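Xylosidase (Xanthomonas axonopodis pv. citri, PDB 6XN2) probably hydrolyses xylo-oligosaccharides as a family 43 glycoside hydrolase with xylosidase activity, and binds xylotriose in its pocket. Local coordinates at residues G186-G191 with R254-P259. Residues are numbered along the deposited sequence; the frame is centred on the assembly and turned at random.
Sequences GGIWGG and RFFEGP. With XYP (beta-D-xylopyranose), chain E.
The Phe256 ring turns its edge onto one face of the Trp189 indole and receives Ile188 over one of its own faces. In this T-shaped pair the planes stand at 70° and the phenyl lies 4.5 Å, centroid to centroid, from the five-membered ring; Phe256 CE2 and CZ do the touching. Ile188 CG1 sits 3.9 Å from the centroid of the Phe256 ring as a CH-pi contact; the Ile188 chi1 of 62°, with CG1 between the backbone N and carbonyl carbon, sets it over the ring, and the extended chi2 carries Ile188 CD1 to Phe256 CD2. Phe255 meets the other segment at its rim, where Gly186 O comes to 3.3 Å from Phe255 CZ; this buried carbonyl has no hydrogen-bond partner, although Glu257 CA-H also points at it. One direct hydrogen bond joins the two backbones, Ile188 N to Phe256 O at 2.8 Å and nearly straight (163°). Phe256 and Glu257 both face Ser273 of strand 267-273, forming a classic beta bulge where strand 257-264 begins, at the xylose-binding pocket of the five-bladed beta-propeller of glycoside hydrolase family 43. Glu257 OE1 accepts a 2.9 Å hydrogen bond from O1 of the xylose; the sugar is also hydrogen-bonded to Asp50, Asp170 and the backbone N of Ala119. A water donates to both Glu257 OE1 and Ile188 O, linking the pocket carboxylate to the glycine-rich loop 186-191. A second water accepts from Trp189 NE1 and from Arg254 NH2, in the plane of a guanidinium that also salt-bridges Asp276 and donates to Thr274 O.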
loop_
_atom_site.group_PDB
_atom_site.type_symbol
_atom_site.label_atom_id
_atom_site.label_comp_id
_atom_site.label_asym_id
_atom_site.label_seq_id
_atom_site.Cartn_x
_atom_site.Cartn_y
_atom_site.Cartn_z
ATOM N N GLY A 186 -2.585 -4.322 7.288
ATOM C CA GLY A 186 -1.589 -5.116 7.974
ATOM C C GLY A 186 -0.158 -4.835 7.573
ATOM O O GLY A 186 0.151 -4.521 6.428
ATOM N N GLY A 187 0.725 -4.950 8.548
ATOM C CA GLY A 187 2.150 -4.881 8.305
ATOM C C GLY A 187 2.817 -5.448 9.535
ATOM O O GLY A 187 2.439 -5.090 10.648
ATOM N N ILE A 188 3.786 -6.323 9.352
ATOM C CA ILE A 188 4.506 -6.879 10.466
ATOM C C ILE A 188 5.674 -5.992 10.890
ATOM O O ILE A 188 5.769 -4.880 10.431
ATOM C CB ILE A 188 4.918 -8.345 10.262
ATOM C CG1 ILE A 188 5.861 -8.490 9.087
ATOM C CG2 ILE A 188 3.691 -9.222 10.110
ATOM C CD1 ILE A 188 6.413 -9.867 8.945
ATOM N N TRP A 189 6.543 -6.518 11.756
ATOM C CA TRP A 189 7.636 -5.717 12.327
ATOM C C TRP A 189 7.075 -4.424 12.906
ATOM O O TRP A 189 6.197 -4.462 13.771
ATOM C CB TRP A 189 8.725 -5.412 11.291
ATOM C CG TRP A 189 9.525 -6.619 10.869
ATOM C CD1 TRP A 189 9.153 -7.931 10.967
ATOM C CD2 TRP A 189 10.837 -6.618 10.285
ATOM N NE1 TRP A 189 10.151 -8.746 10.473
ATOM C CE2 TRP A 189 11.190 -7.962 10.045
ATOM C CE3 TRP A 189 11.744 -5.610 9.941
ATOM C CZ2 TRP A 189 12.418 -8.320 9.488
ATOM C CZ3 TRP A 189 12.953 -5.967 9.378
ATOM C CH2 TRP A 189 13.280 -7.310 9.159
ATOM N N GLY A 190 7.540 -3.283 12.438
ATOM C CA GLY A 190 7.075 -2.007 12.916
ATOM C C GLY A 190 5.603 -1.716 12.753
ATOM O O GLY A 190 5.054 -0.883 13.385
ATOM N N GLY A 191 4.973 -2.468 11.905
ATOM C CA GLY A 191 3.578 -2.276 11.668
ATOM C C GLY A 191 2.679 -2.847 12.715
ATOM O O GLY A 191 1.501 -2.668 12.486
ATOM N N ARG A 254 6.197 -14.817 1.848
ATOM C CA ARG A 254 5.176 -14.483 2.867
ATOM C C ARG A 254 4.942 -12.976 2.970
ATOM O O ARG A 254 5.854 -12.218 2.781
ATOM C CB ARG A 254 5.498 -15.106 4.223
ATOM C CG ARG A 254 6.707 -14.518 4.920
ATOM C CD ARG A 254 6.411 -13.314 5.741
ATOM N NE ARG A 254 7.606 -12.807 6.368
ATOM C CZ ARG A 254 8.462 -12.006 5.776
ATOM N NH1 ARG A 254 8.257 -11.631 4.534
ATOM N NH2 ARG A 254 9.519 -11.576 6.415
ATOM N N PHE A 255 3.716 -12.610 3.306
ATOM C CA PHE A 255 3.296 -11.237 3.470
ATOM C C PHE A 255 4.041 -10.457 4.536
ATOM O O PHE A 255 4.249 -10.941 5.581
ATOM C CB PHE A 255 1.795 -11.214 3.743
ATOM C CG PHE A 255 1.272 -9.876 4.138
ATOM C CD1 PHE A 255 0.950 -8.955 3.199
ATOM C CD2 PHE A 255 1.133 -9.549 5.447
ATOM C CE1 PHE A 255 0.485 -7.730 3.541
ATOM C CE2 PHE A 255 0.669 -8.317 5.804
ATOM C CZ PHE A 255 0.348 -7.403 4.843
ATOM N N PHE A 256 4.445 -9.234 4.234
ATOM C CA PHE A 256 5.118 -8.374 5.179
ATOM C C PHE A 256 4.298 -7.138 5.464
ATOM O O PHE A 256 3.994 -6.902 6.577
ATOM C CB PHE A 256 6.472 -7.959 4.691
ATOM C CG PHE A 256 7.309 -7.240 5.698
ATOM C CD1 PHE A 256 7.293 -5.881 5.782
ATOM C CD2 PHE A 256 8.182 -7.925 6.504
ATOM C CE1 PHE A 256 8.086 -5.223 6.664
ATOM C CE2 PHE A 256 8.975 -7.268 7.384
ATOM C CZ PHE A 256 8.929 -5.918 7.465
ATOM N N GLU A 257 3.961 -6.369 4.442
ATOM C CA GLU A 257 3.170 -5.159 4.575
ATOM C C GLU A 257 2.557 -4.685 3.254
ATOM O O GLU A 257 2.709 -5.306 2.260
ATOM C CB GLU A 257 3.975 -4.019 5.196
ATOM C CG GLU A 257 5.021 -3.384 4.320
ATOM C CD GLU A 257 6.084 -2.611 5.090
ATOM O OE1 GLU A 257 5.930 -2.362 6.261
ATOM O OE2 GLU A 257 7.076 -2.207 4.503
ATOM N N GLY A 258 1.785 -3.617 3.331
ATOM C CA GLY A 258 1.228 -2.942 2.166
ATOM C C GLY A 258 0.408 -3.742 1.165
ATOM O O GLY A 258 0.738 -3.744 -0.029
ATOM N N PRO A 259 -0.678 -4.360 1.591
ATOM C CA PRO A 259 -1.491 -5.109 0.657
ATOM C C PRO A 259 -2.209 -4.230 -0.341
ATOM O O PRO A 259 -2.473 -3.125 -0.091
ATOM C CB PRO A 259 -2.520 -5.778 1.546
ATOM C CG PRO A 259 -2.623 -4.928 2.708
ATOM C CD PRO A 259 -1.301 -4.280 2.906
HETATM O O1 XYP E . 7.085 0.251 6.958
HETATM C C1 XYP E . 6.716 1.228 6.013
HETATM C C2 XYP E . 5.205 1.314 5.984
HETATM C C3 XYP E . 4.711 2.570 5.338
HETATM C C4 XYP E . 5.442 3.772 5.896
HETATM C C5 XYP E . 6.920 3.571 5.735
HETATM O O2 XYP E . 4.607 0.232 5.282
HETATM O O3 XYP E . 3.363 2.579 5.701
HETATM O O4 XYP E . 5.091 4.916 5.184
HETATM O O5 XYP E . 7.335 2.422 6.417
HETATM O O HOH W 1 5.239 -3.142 8.573
HETATM O O HOH W 2 10.213 -11.489 9.327
#